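Local atomic coordinates of urea carboxylase (Thermus thermophilus, PDB entry 3OEP), a protein that is of unknown function, a homologue of KipI and KipA joined in one chain that appears not to be the allophanate hydrolase once assumed. Residues L224-V235 with L273-T284; F293-E303 with I307-P316. All coordinates share one frame; numbering follows the deposited sequence.

Interaction 1. Residues L224-V235 with L273-T284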
loop_
_atom_site.group_PDB
_atom_site.type_symbol
_atom_site.label_atom_id
_atom_site.label_comp_id
_atom_site.label_asym_id
_atom_site.label_seq_id
_atom_site.Cartn_x
_atom_site.Cartn_y
_atom_site.Cartn_z
ATOM N N LEU A 224 18.034 -21.005 3.981
ATOM C CA LEU A 224 17.034 -21.366 4.972
ATOM C C LEU A 224 16.885 -20.231 5.962
ATOM O O LEU A 224 17.883 -19.715 6.487
ATOM C CB LEU A 224 17.474 -22.620 5.740
ATOM C CG LEU A 224 16.623 -23.026 6.947
ATOM C CD1 LEU A 224 15.225 -23.509 6.531
ATOM C CD2 LEU A 224 17.343 -24.105 7.745
ATOM N N VAL A 225 15.638 -19.853 6.225
ATOM C CA VAL A 225 15.328 -18.933 7.303
ATOM C C VAL A 225 15.260 -19.750 8.590
ATOM O O VAL A 225 14.309 -20.506 8.809
ATOM C CB VAL A 225 13.981 -18.218 7.079
ATOM C CG1 VAL A 225 13.716 -17.222 8.223
ATOM C CG2 VAL A 225 13.963 -17.534 5.716
ATOM N N GLU A 226 16.289 -19.633 9.421
ATOM C CA GLU A 226 16.321 -20.349 10.694
ATOM C C GLU A 226 15.446 -19.649 11.724
ATOM O O GLU A 226 14.699 -20.306 12.463
ATOM C CB GLU A 226 17.748 -20.484 11.208
ATOM C CG GLU A 226 18.613 -21.390 10.327
ATOM C CD GLU A 226 19.589 -22.237 11.118
ATOM O OE1 GLU A 226 19.230 -22.699 12.223
ATOM O OE2 GLU A 226 20.710 -22.472 10.624
ATOM N N GLU A 227 15.555 -18.322 11.764
ATOM C CA GLU A 227 14.741 -17.478 12.630
ATOM C C GLU A 227 14.314 -16.248 11.829
ATOM O O GLU A 227 15.131 -15.658 11.123
ATOM C CB GLU A 227 15.544 -17.048 13.863
ATOM C CG GLU A 227 16.339 -18.180 14.509
ATOM C CD GLU A 227 17.160 -17.729 15.702
ATOM O OE1 GLU A 227 16.736 -16.784 16.398
ATOM O OE2 GLU A 227 18.230 -18.329 15.948
ATOM N N PRO A 228 13.030 -15.864 11.915
ATOM C CA PRO A 228 12.611 -14.648 11.240
ATOM C C PRO A 228 13.018 -13.417 12.033
ATOM O O PRO A 228 13.220 -13.494 13.246
ATOM C CB PRO A 228 11.090 -14.773 11.224
ATOM C CG PRO A 228 10.783 -15.522 12.443
ATOM C CD PRO A 228 11.889 -16.537 12.559
ATOM N N GLY A 229 13.159 -12.300 11.339
ATOM C CA GLY A 229 13.254 -11.005 11.989
ATOM C C GLY A 229 11.851 -10.485 12.255
ATOM O O GLY A 229 10.863 -11.225 12.155
ATOM N N LEU A 230 11.757 -9.202 12.572
ATOM C CA LEU A 230 10.470 -8.570 12.872
ATOM C C LEU A 230 9.492 -8.656 11.695
ATOM O O LEU A 230 8.324 -9.019 11.874
ATOM C CB LEU A 230 10.696 -7.108 13.257
ATOM C CG LEU A 230 9.471 -6.246 13.568
ATOM C CD1 LEU A 230 8.686 -6.830 14.725
ATOM C CD2 LEU A 230 9.907 -4.819 13.868
ATOM N N MET A 231 9.969 -8.307 10.503
ATOM C CA MET A 231 9.144 -8.332 9.293
ATOM C C MET A 231 10.028 -8.401 8.049
ATOM O O MET A 231 10.298 -7.390 7.388
ATOM C CB MET A 231 8.200 -7.120 9.236
ATOM C CG MET A 231 7.011 -7.335 8.294
ATOM S SD MET A 231 5.959 -5.884 8.074
ATOM C CE MET A 231 5.435 -5.583 9.762
ATOM N N ASP A 232 10.482 -9.614 7.741
ATOM C CA ASP A 232 11.346 -9.848 6.587
ATOM C C ASP A 232 10.456 -10.078 5.379
ATOM O O ASP A 232 9.582 -10.945 5.413
ATOM C CB ASP A 232 12.229 -11.087 6.793
ATOM C CG ASP A 232 12.809 -11.180 8.186
ATOM O OD1 ASP A 232 12.630 -12.248 8.816
ATOM O OD2 ASP A 232 13.445 -10.208 8.657
ATOM N N LEU A 233 10.677 -9.308 4.317
ATOM C CA LEU A 233 9.843 -9.367 3.127
ATOM C C LEU A 233 10.709 -9.582 1.899
ATOM O O LEU A 233 11.738 -8.932 1.754
ATOM C CB LEU A 233 9.075 -8.059 2.954
ATOM C CG LEU A 233 8.128 -7.626 4.072
ATOM C CD1 LEU A 233 7.549 -6.238 3.770
ATOM C CD2 LEU A 233 7.011 -8.646 4.242
ATOM N N VAL A 234 10.281 -10.474 1.012
ATOM C CA VAL A 234 10.875 -10.556 -0.317
ATOM C C VAL A 234 10.175 -9.524 -1.194
ATOM O O VAL A 234 8.976 -9.642 -1.442
ATOM C CB VAL A 234 10.710 -11.953 -0.931
ATOM C CG1 VAL A 234 11.255 -11.978 -2.353
ATOM C CG2 VAL A 234 11.429 -12.990 -0.066
ATOM N N VAL A 235 10.914 -8.516 -1.646
ATOM C CA VAL A 235 10.346 -7.453 -2.484
ATOM C C VAL A 235 11.045 -7.340 -3.834
ATOM O O VAL A 235 12.244 -7.600 -3.941
ATOM C CB VAL A 235 10.407 -6.081 -1.779
ATOM C CG1 VAL A 235 9.572 -6.092 -0.501
ATOM C CG2 VAL A 235 11.856 -5.676 -1.478
ATOM N N LEU A 273 14.625 -9.412 -3.763
ATOM C CA LEU A 273 15.615 -9.498 -2.692
ATOM C C LEU A 273 14.899 -9.376 -1.351
ATOM O O LEU A 273 13.677 -9.200 -1.317
ATOM C CB LEU A 273 16.713 -8.433 -2.867
ATOM C CG LEU A 273 16.467 -6.986 -2.425
ATOM C CD1 LEU A 273 17.703 -6.142 -2.727
ATOM C CD2 LEU A 273 15.260 -6.398 -3.074
ATOM N N LEU A 274 15.655 -9.513 -0.264
ATOM C CA LEU A 274 15.096 -9.474 1.082
ATOM C C LEU A 274 15.226 -8.080 1.698
ATOM O O LEU A 274 16.293 -7.489 1.661
ATOM C CB LEU A 274 15.818 -10.492 1.963
ATOM C CG LEU A 274 15.185 -10.792 3.320
ATOM C CD1 LEU A 274 13.735 -11.198 3.152
ATOM C CD2 LEU A 274 15.970 -11.885 4.031
ATOM N N GLU A 275 14.125 -7.572 2.256
ATOM C CA GLU A 275 14.128 -6.353 3.056
ATOM C C GLU A 275 13.835 -6.780 4.487
ATOM O O GLU A 275 12.953 -7.606 4.715
ATOM C CB GLU A 275 13.040 -5.377 2.595
ATOM C CG GLU A 275 12.991 -4.090 3.415
ATOM C CD GLU A 275 11.804 -3.217 3.072
ATOM O OE1 GLU A 275 10.820 -3.261 3.838
ATOM O OE2 GLU A 275 11.864 -2.486 2.055
ATOM N N PHE A 276 14.565 -6.221 5.445
ATOM C CA PHE A 276 14.264 -6.429 6.862
ATOM C C PHE A 276 14.433 -5.138 7.644
ATOM O O PHE A 276 15.233 -4.275 7.282
ATOM C CB PHE A 276 15.132 -7.537 7.467
ATOM C CG PHE A 276 16.588 -7.408 7.150
ATOM C CD1 PHE A 276 17.459 -6.811 8.045
ATOM C CD2 PHE A 276 17.089 -7.883 5.944
ATOM C CE1 PHE A 276 18.806 -6.688 7.740
ATOM C CE2 PHE A 276 18.435 -7.757 5.634
ATOM C CZ PHE A 276 19.291 -7.163 6.535
ATOM N N ALA A 277 13.668 -5.009 8.722
ATOM C CA ALA A 277 13.657 -3.784 9.501
ATOM C C ALA A 277 13.722 -4.069 10.993
ATOM O O ALA A 277 13.111 -5.024 11.474
ATOM C CB ALA A 277 12.414 -2.967 9.173
ATOM N N TYR A 278 14.486 -3.241 11.705
ATOM C CA TYR A 278 14.580 -3.254 13.171
ATOM C C TYR A 278 15.332 -4.479 13.724
ATOM O O TYR A 278 16.321 -4.339 14.454
ATOM C CB TYR A 278 13.185 -3.089 13.817
ATOM C CG TYR A 278 12.484 -1.763 13.479
ATOM C CD1 TYR A 278 11.555 -1.678 12.440
ATOM C CD2 TYR A 278 12.762 -0.605 14.201
ATOM C CE1 TYR A 278 10.915 -0.459 12.131
ATOM C CE2 TYR A 278 12.132 0.606 13.905
ATOM C CZ TYR A 278 11.213 0.674 12.874
ATOM O OH TYR A 278 10.604 1.893 12.604
ATOM N N LYS A 279 14.867 -5.674 13.365
ATOM C CA LYS A 279 15.526 -6.917 13.726
ATOM C C LYS A 279 15.576 -7.810 12.495
ATOM O O LYS A 279 14.548 -8.060 11.866
ATOM C CB LYS A 279 14.771 -7.628 14.845
ATOM C CG LYS A 279 15.444 -8.890 15.352
ATOM C CD LYS A 279 14.644 -9.545 16.458
ATOM C CE LYS A 279 15.279 -10.854 16.893
ATOM N NZ LYS A 279 14.492 -11.523 17.965
ATOM N N GLY A 280 16.775 -8.277 12.173
ATOM C CA GLY A 280 16.996 -9.095 10.997
ATOM C C GLY A 280 16.819 -10.576 11.269
ATOM O O GLY A 280 16.779 -11.004 12.426
ATOM N N PRO A 281 16.722 -11.369 10.195
ATOM C CA PRO A 281 16.598 -12.809 10.308
ATOM C C PRO A 281 17.935 -13.480 10.570
ATOM O O PRO A 281 18.985 -12.849 10.454
ATOM C CB PRO A 281 16.066 -13.217 8.934
ATOM C CG PRO A 281 16.632 -12.217 8.012
ATOM C CD PRO A 281 16.698 -10.925 8.791
ATOM N N VAL A 282 17.866 -14.752 10.932
ATOM C CA VAL A 282 19.032 -15.620 10.982
ATOM C C VAL A 282 18.899 -16.583 9.804
ATOM O O VAL A 282 17.926 -17.336 9.725
ATOM C CB VAL A 282 19.091 -16.394 12.307
ATOM C CG1 VAL A 282 20.312 -17.320 12.337
ATOM C CG2 VAL A 282 19.105 -15.423 13.498
ATOM N N LEU A 283 19.869 -16.544 8.894
ATOM C CA LEU A 283 19.783 -17.263 7.624
ATOM C C LEU A 283 20.980 -18.184 7.458
ATOM O O LEU A 283 22.097 -17.823 7.817
ATOM C CB LEU A 283 19.782 -16.276 6.450
ATOM C CG LEU A 283 18.767 -15.144 6.474
ATOM C CD1 LEU A 283 19.014 -14.171 5.319
ATOM C CD2 LEU A 283 17.337 -15.713 6.445
ATOM N N THR A 284 20.759 -19.358 6.880
ATOM C CA THR A 284 21.865 -20.270 6.589
ATOM C C THR A 284 21.858 -20.660 5.110
ATOM O O THR A 284 20.821 -21.040 4.563
ATOM C CB THR A 284 21.812 -21.503 7.503
ATOM O OG1 THR A 284 21.861 -21.065 8.865
ATOM C CG2 THR A 284 22.994 -22.443 7.230
HETATM O O HOH W 1 16.107 -13.160 14.110
HETATM O O HOH W 2 12.723 -7.809 9.732
HETATM O O HOH W 3 10.847 -4.969 6.128
#
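Leu224 and Thr284 exchange paired backbone hydrogen bonds at one end of this contact, and Leu233 with Glu275 and Val235 with Leu273 repeat the antiparallel pattern at the other. Between them the pairing is offset at a classic beta bulge: Val282 O receives both Glu226 N (2.8 Å) and the longer Glu227 N (3.3 Å), while Val282 N returns a bond to Glu227 O. Thr284 OG1 donates to Glu226 OE2 on the anti side of the carboxylate at a short 2.5 Å, and the same hydroxyl also bonds Thr320. Glu227 runs alongside Val282, with Glu227 CD 3.7 Å from Val282 CG2.

In the loops the polar groups are met largely by Asp232 and water. With CG beside its own backbone N (chi1 -42°), the buried Asp232 carboxylate turns so that OD1 takes Gly229 N at 2.6 Å through its syn lone pair, and OD2 rests 3.3 Å from Pro281 CD. One water accepts from Met231 N and Ala277 N and can donate to Asp232 OD2 and Lys279 O; the latter also holds Leu230 N. A second water bridges Pro228 O and Gly280 O, and a third links Met231 O to Glu275 OE1. The Glu275 carboxylate is further gripped by Tyr333, Leu253 N and salt bridges to Arg331 and Arg420, which would probably favour its charged form.

Leu274 CD1 lies close to Leu233 O (3.3 Å), and Leu273 CD2 makes apolar contact with Val235 CG2 (3.8 Å). The segments cross between the same two antiparallel sheets in opposite directions, paired on both and marked by the classic bulge, consistent with the cyclophilin-like clan of the carboxyltransferase A/B region holding 273-284.

Interaction 2. Residues F293-E303 with I307-P316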
loop_
_atom_site.group_PDB
_atom_site.type_symbol
_atom_site.label_atom_id
_atom_site.label_comp_id
_atom_site.label_asym_id
_atom_site.label_seq_id
_atom_site.Cartn_x
_atom_site.Cartn_y
_atom_site.Cartn_z
ATOM N N PHE A 293 24.901 -6.987 0.996
ATOM C CA PHE A 293 24.161 -6.329 2.047
ATOM C C PHE A 293 24.247 -4.824 1.817
ATOM O O PHE A 293 25.324 -4.288 1.559
ATOM C CB PHE A 293 24.748 -6.719 3.407
ATOM C CG PHE A 293 24.212 -5.914 4.550
ATOM C CD1 PHE A 293 25.079 -5.288 5.439
ATOM C CD2 PHE A 293 22.845 -5.766 4.734
ATOM C CE1 PHE A 293 24.590 -4.537 6.495
ATOM C CE2 PHE A 293 22.348 -5.013 5.790
ATOM C CZ PHE A 293 23.225 -4.395 6.666
ATOM N N ALA A 294 23.098 -4.153 1.849
ATOM C CA ALA A 294 23.045 -2.703 1.688
ATOM C C ALA A 294 21.937 -2.142 2.568
ATOM O O ALA A 294 21.137 -2.893 3.126
ATOM C CB ALA A 294 22.826 -2.318 0.225
ATOM N N GLY A 295 21.899 -0.820 2.689
ATOM C CA GLY A 295 20.970 -0.164 3.601
ATOM C C GLY A 295 21.651 0.218 4.896
ATOM O O GLY A 295 22.872 0.404 4.940
ATOM N N TYR A 296 20.857 0.347 5.954
ATOM C CA TYR A 296 21.329 0.923 7.205
ATOM C C TYR A 296 20.740 0.195 8.401
ATOM O O TYR A 296 19.841 -0.623 8.256
ATOM C CB TYR A 296 20.954 2.410 7.274
ATOM C CG TYR A 296 21.406 3.191 6.062
ATOM C CD1 TYR A 296 22.645 3.816 6.033
ATOM C CD2 TYR A 296 20.594 3.293 4.934
ATOM C CE1 TYR A 296 23.066 4.516 4.913
ATOM C CE2 TYR A 296 21.005 3.986 3.816
ATOM C CZ TYR A 296 22.239 4.599 3.809
ATOM O OH TYR A 296 22.638 5.286 2.691
ATOM N N GLY A 297 21.278 0.484 9.582
ATOM C CA GLY A 297 20.732 -0.053 10.820
ATOM C C GLY A 297 21.362 -1.340 11.312
ATOM O O GLY A 297 21.041 -1.794 12.409
ATOM N N PHE A 298 22.258 -1.929 10.519
ATOM C CA PHE A 298 22.905 -3.198 10.876
ATOM C C PHE A 298 24.299 -3.316 10.283
ATOM O O PHE A 298 24.647 -2.616 9.338
ATOM C CB PHE A 298 22.131 -4.400 10.330
ATOM C CG PHE A 298 20.669 -4.396 10.639
ATOM C CD1 PHE A 298 20.180 -5.075 11.743
ATOM C CD2 PHE A 298 19.772 -3.754 9.793
ATOM C CE1 PHE A 298 18.823 -5.092 12.022
ATOM C CE2 PHE A 298 18.413 -3.765 10.064
ATOM C CZ PHE A 298 17.935 -4.438 11.179
ATOM N N VAL A 299 25.079 -4.229 10.846
ATOM C CA VAL A 299 26.235 -4.797 10.163
ATOM C C VAL A 299 25.967 -6.288 10.060
ATOM O O VAL A 299 25.421 -6.890 10.986
ATOM C CB VAL A 299 27.576 -4.536 10.897
ATOM C CG1 VAL A 299 27.919 -3.046 10.866
ATOM C CG2 VAL A 299 27.538 -5.062 12.322
ATOM N N ALA A 300 26.296 -6.875 8.915
ATOM C CA ALA A 300 26.113 -8.299 8.722
ATOM C C ALA A 300 27.234 -9.039 9.442
ATOM O O ALA A 300 28.357 -8.535 9.550
ATOM C CB ALA A 300 26.088 -8.648 7.233
ATOM N N LEU A 301 26.907 -10.227 9.946
ATOM C CA LEU A 301 27.848 -11.053 10.700
ATOM C C LEU A 301 27.938 -12.418 10.046
ATOM O O LEU A 301 26.934 -13.127 9.943
ATOM C CB LEU A 301 27.392 -11.234 12.150
ATOM C CG LEU A 301 27.369 -10.018 13.068
ATOM C CD1 LEU A 301 26.894 -10.435 14.453
ATOM C CD2 LEU A 301 28.735 -9.377 13.145
ATOM N N LEU A 302 29.139 -12.791 9.606
ATOM C CA LEU A 302 29.343 -14.072 8.943
ATOM C C LEU A 302 30.700 -14.633 9.343
ATOM O O LEU A 302 31.719 -13.972 9.156
ATOM C CB LEU A 302 29.275 -13.900 7.424
ATOM C CG LEU A 302 29.470 -15.168 6.587
ATOM C CD1 LEU A 302 28.353 -16.159 6.863
ATOM C CD2 LEU A 302 29.545 -14.827 5.099
ATOM N N GLU A 303 30.693 -15.846 9.897
ATOM C CA GLU A 303 31.926 -16.542 10.301
ATOM C C GLU A 303 32.820 -15.674 11.194
ATOM O O GLU A 303 34.046 -15.669 11.050
ATOM C CB GLU A 303 32.695 -17.024 9.065
ATOM C CG GLU A 303 31.929 -18.032 8.212
ATOM C CD GLU A 303 32.727 -18.513 7.019
ATOM O OE1 GLU A 303 32.697 -17.839 5.967
ATOM O OE2 GLU A 303 33.379 -19.572 7.131
ATOM N N ILE A 307 30.452 -7.345 8.393
ATOM C CA ILE A 307 30.381 -6.881 7.008
ATOM C C ILE A 307 29.495 -5.631 6.979
ATOM O O ILE A 307 28.277 -5.732 7.158
ATOM C CB ILE A 307 29.794 -7.969 6.079
ATOM C CG1 ILE A 307 30.642 -9.248 6.144
ATOM C CG2 ILE A 307 29.705 -7.466 4.632
ATOM C CD1 ILE A 307 30.025 -10.449 5.425
ATOM N N PRO A 308 30.098 -4.447 6.780
ATOM C CA PRO A 308 29.279 -3.238 6.709
ATOM C C PRO A 308 28.488 -3.178 5.409
ATOM O O PRO A 308 28.858 -3.839 4.435
ATOM C CB PRO A 308 30.303 -2.101 6.787
ATOM C CG PRO A 308 31.579 -2.690 6.338
ATOM C CD PRO A 308 31.540 -4.145 6.692
ATOM N N PRO A 309 27.390 -2.405 5.393
ATOM C CA PRO A 309 26.566 -2.362 4.192
ATOM C C PRO A 309 27.302 -1.732 3.016
ATOM O O PRO A 309 28.200 -0.905 3.211
ATOM C CB PRO A 309 25.353 -1.517 4.617
ATOM C CG PRO A 309 25.824 -0.705 5.765
ATOM C CD PRO A 309 26.889 -1.508 6.452
ATOM N N GLY A 310 26.928 -2.152 1.813
ATOM C CA GLY A 310 27.490 -1.632 0.581
ATOM C C GLY A 310 28.519 -2.535 -0.067
ATOM O O GLY A 310 29.316 -2.075 -0.880
ATOM N N GLN A 311 28.517 -3.819 0.277
ATOM C CA GLN A 311 29.456 -4.740 -0.348
ATOM C C GLN A 311 28.900 -6.144 -0.498
ATOM O O GLN A 311 27.937 -6.531 0.184
ATOM C CB GLN A 311 30.780 -4.763 0.430
ATOM C CG GLN A 311 30.691 -5.354 1.826
ATOM C CD GLN A 311 31.943 -5.089 2.651
ATOM O OE1 GLN A 311 32.117 -4.003 3.203
ATOM N NE2 GLN A 311 32.814 -6.083 2.739
ATOM N N SER A 312 29.515 -6.889 -1.416
ATOM C CA SER A 312 29.164 -8.280 -1.653
ATOM C C SER A 312 30.212 -9.192 -1.033
ATOM O O SER A 312 31.354 -8.783 -0.787
ATOM C CB SER A 312 29.015 -8.573 -3.147
ATOM O OG SER A 312 30.268 -8.624 -3.798
ATOM N N PHE A 313 29.812 -10.434 -0.793
ATOM C CA PHE A 313 30.644 -11.376 -0.067
ATOM C C PHE A 313 30.289 -12.801 -0.455
ATOM O O PHE A 313 29.203 -13.059 -0.979
ATOM C CB PHE A 313 30.471 -11.170 1.446
ATOM C CG PHE A 313 29.042 -11.243 1.919
ATOM C CD1 PHE A 313 28.236 -10.110 1.916
ATOM C CD2 PHE A 313 28.508 -12.438 2.383
ATOM C CE1 PHE A 313 26.920 -10.171 2.355
ATOM C CE2 PHE A 313 27.187 -12.505 2.825
ATOM C CZ PHE A 313 26.397 -11.369 2.809
ATOM N N LEU A 314 31.219 -13.718 -0.198
ATOM C CA LEU A 314 30.969 -15.137 -0.395
ATOM C C LEU A 314 30.287 -15.663 0.866
ATOM O O LEU A 314 30.726 -15.404 1.985
ATOM C CB LEU A 314 32.276 -15.887 -0.685
ATOM C CG LEU A 314 32.211 -17.338 -1.205
ATOM C CD1 LEU A 314 31.784 -18.297 -0.117
ATOM C CD2 LEU A 314 31.307 -17.491 -2.427
ATOM N N TRP A 315 29.192 -16.383 0.663
ATOM C CA TRP A 315 28.402 -16.945 1.740
ATOM C C TRP A 315 28.399 -18.464 1.534
ATOM O O TRP A 315 27.642 -18.985 0.717
ATOM C CB TRP A 315 27.008 -16.331 1.684
ATOM C CG TRP A 315 26.050 -16.748 2.762
ATOM C CD1 TRP A 315 26.318 -17.473 3.892
ATOM C CD2 TRP A 315 24.658 -16.414 2.821
ATOM N NE1 TRP A 315 25.166 -17.636 4.632
ATOM C CE2 TRP A 315 24.135 -16.998 3.996
ATOM C CE3 TRP A 315 23.796 -15.705 1.977
ATOM C CZ2 TRP A 315 22.791 -16.876 4.356
ATOM C CZ3 TRP A 315 22.454 -15.594 2.336
ATOM C CH2 TRP A 315 21.970 -16.178 3.510
ATOM N N PRO A 316 29.288 -19.179 2.248
ATOM C CA PRO A 316 29.463 -20.600 1.962
ATOM C C PRO A 316 28.338 -21.471 2.491
ATOM O O PRO A 316 27.720 -21.132 3.503
ATOM C CB PRO A 316 30.777 -20.954 2.675
ATOM C CG PRO A 316 31.424 -19.664 3.004
ATOM C CD PRO A 316 30.316 -18.686 3.186
#
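Phe293 meets Gly310 and Gln311 in a G1 beta bulge: Phe293 O takes a firm bond from Gly310 N (2.7 Å) and a weak one from Gln311 N, while Phe293 N donates to Gln311 O. Gly310 has a positive phi (102°), a backbone shape suited to glycine. A second antiparallel pair, Ala300 with Ile307, closes the neighbouring hairpin through bonds in both directions, and Ala300 CB packs on Ile307 CB; the arrangement is consistent with a cyclophilin-like fold.

The tightly packed part centres on buried Phe293 and Leu302. Pro309 runs alongside the Phe293 ring, Pro309 CB lying 3.6 Å from Phe293 CE1 and 3.2 Å from Gly295 O, and Ile307 O comes to the edge of the same ring. Leu302 fills the far end: with CG anti to the backbone N (chi1 -180°), it splits its methyls, CD2 against Phe313 CD2 (3.8 Å) and Leu314 O, CD1 across to Trp315, whose NE1 is bonded to Lys319 O. The axes of the short strands 298-302 and 311-315 approach to 9.8 Å, at 26°, a gap bridged by side chains and not by backbone bonds.

The solvent side is looser. Pro308 is exposed and adds little, the Gln311 side chain makes no close contact with 293-303, and the exposed Glu303 merely brushes a proline, OE1 lying 3.7 Å from Pro316 CG.

In the fold
From the N terminus, strand 221-225 turns a corner into 233-235; the chain then passes through helix 255-264 before interaction 1 closes that loop at 273-284. Interaction 2 follows in series, neither enclosing nor crossing the first: strand 282-285 leads directly to 289-295, and 293-303 folds back on 307-316 after three residues. Each contact spans the same two antiparallel sheets. Strand 331-336 lies between 273-277 and 289-295 in one, and 320-325 between 282-285 and 298-302 in the other. The contacts also touch directly, Phe276 CE1 lying 3.7 Å from Phe298 CD2, and Trp315 packs against Leu283 O.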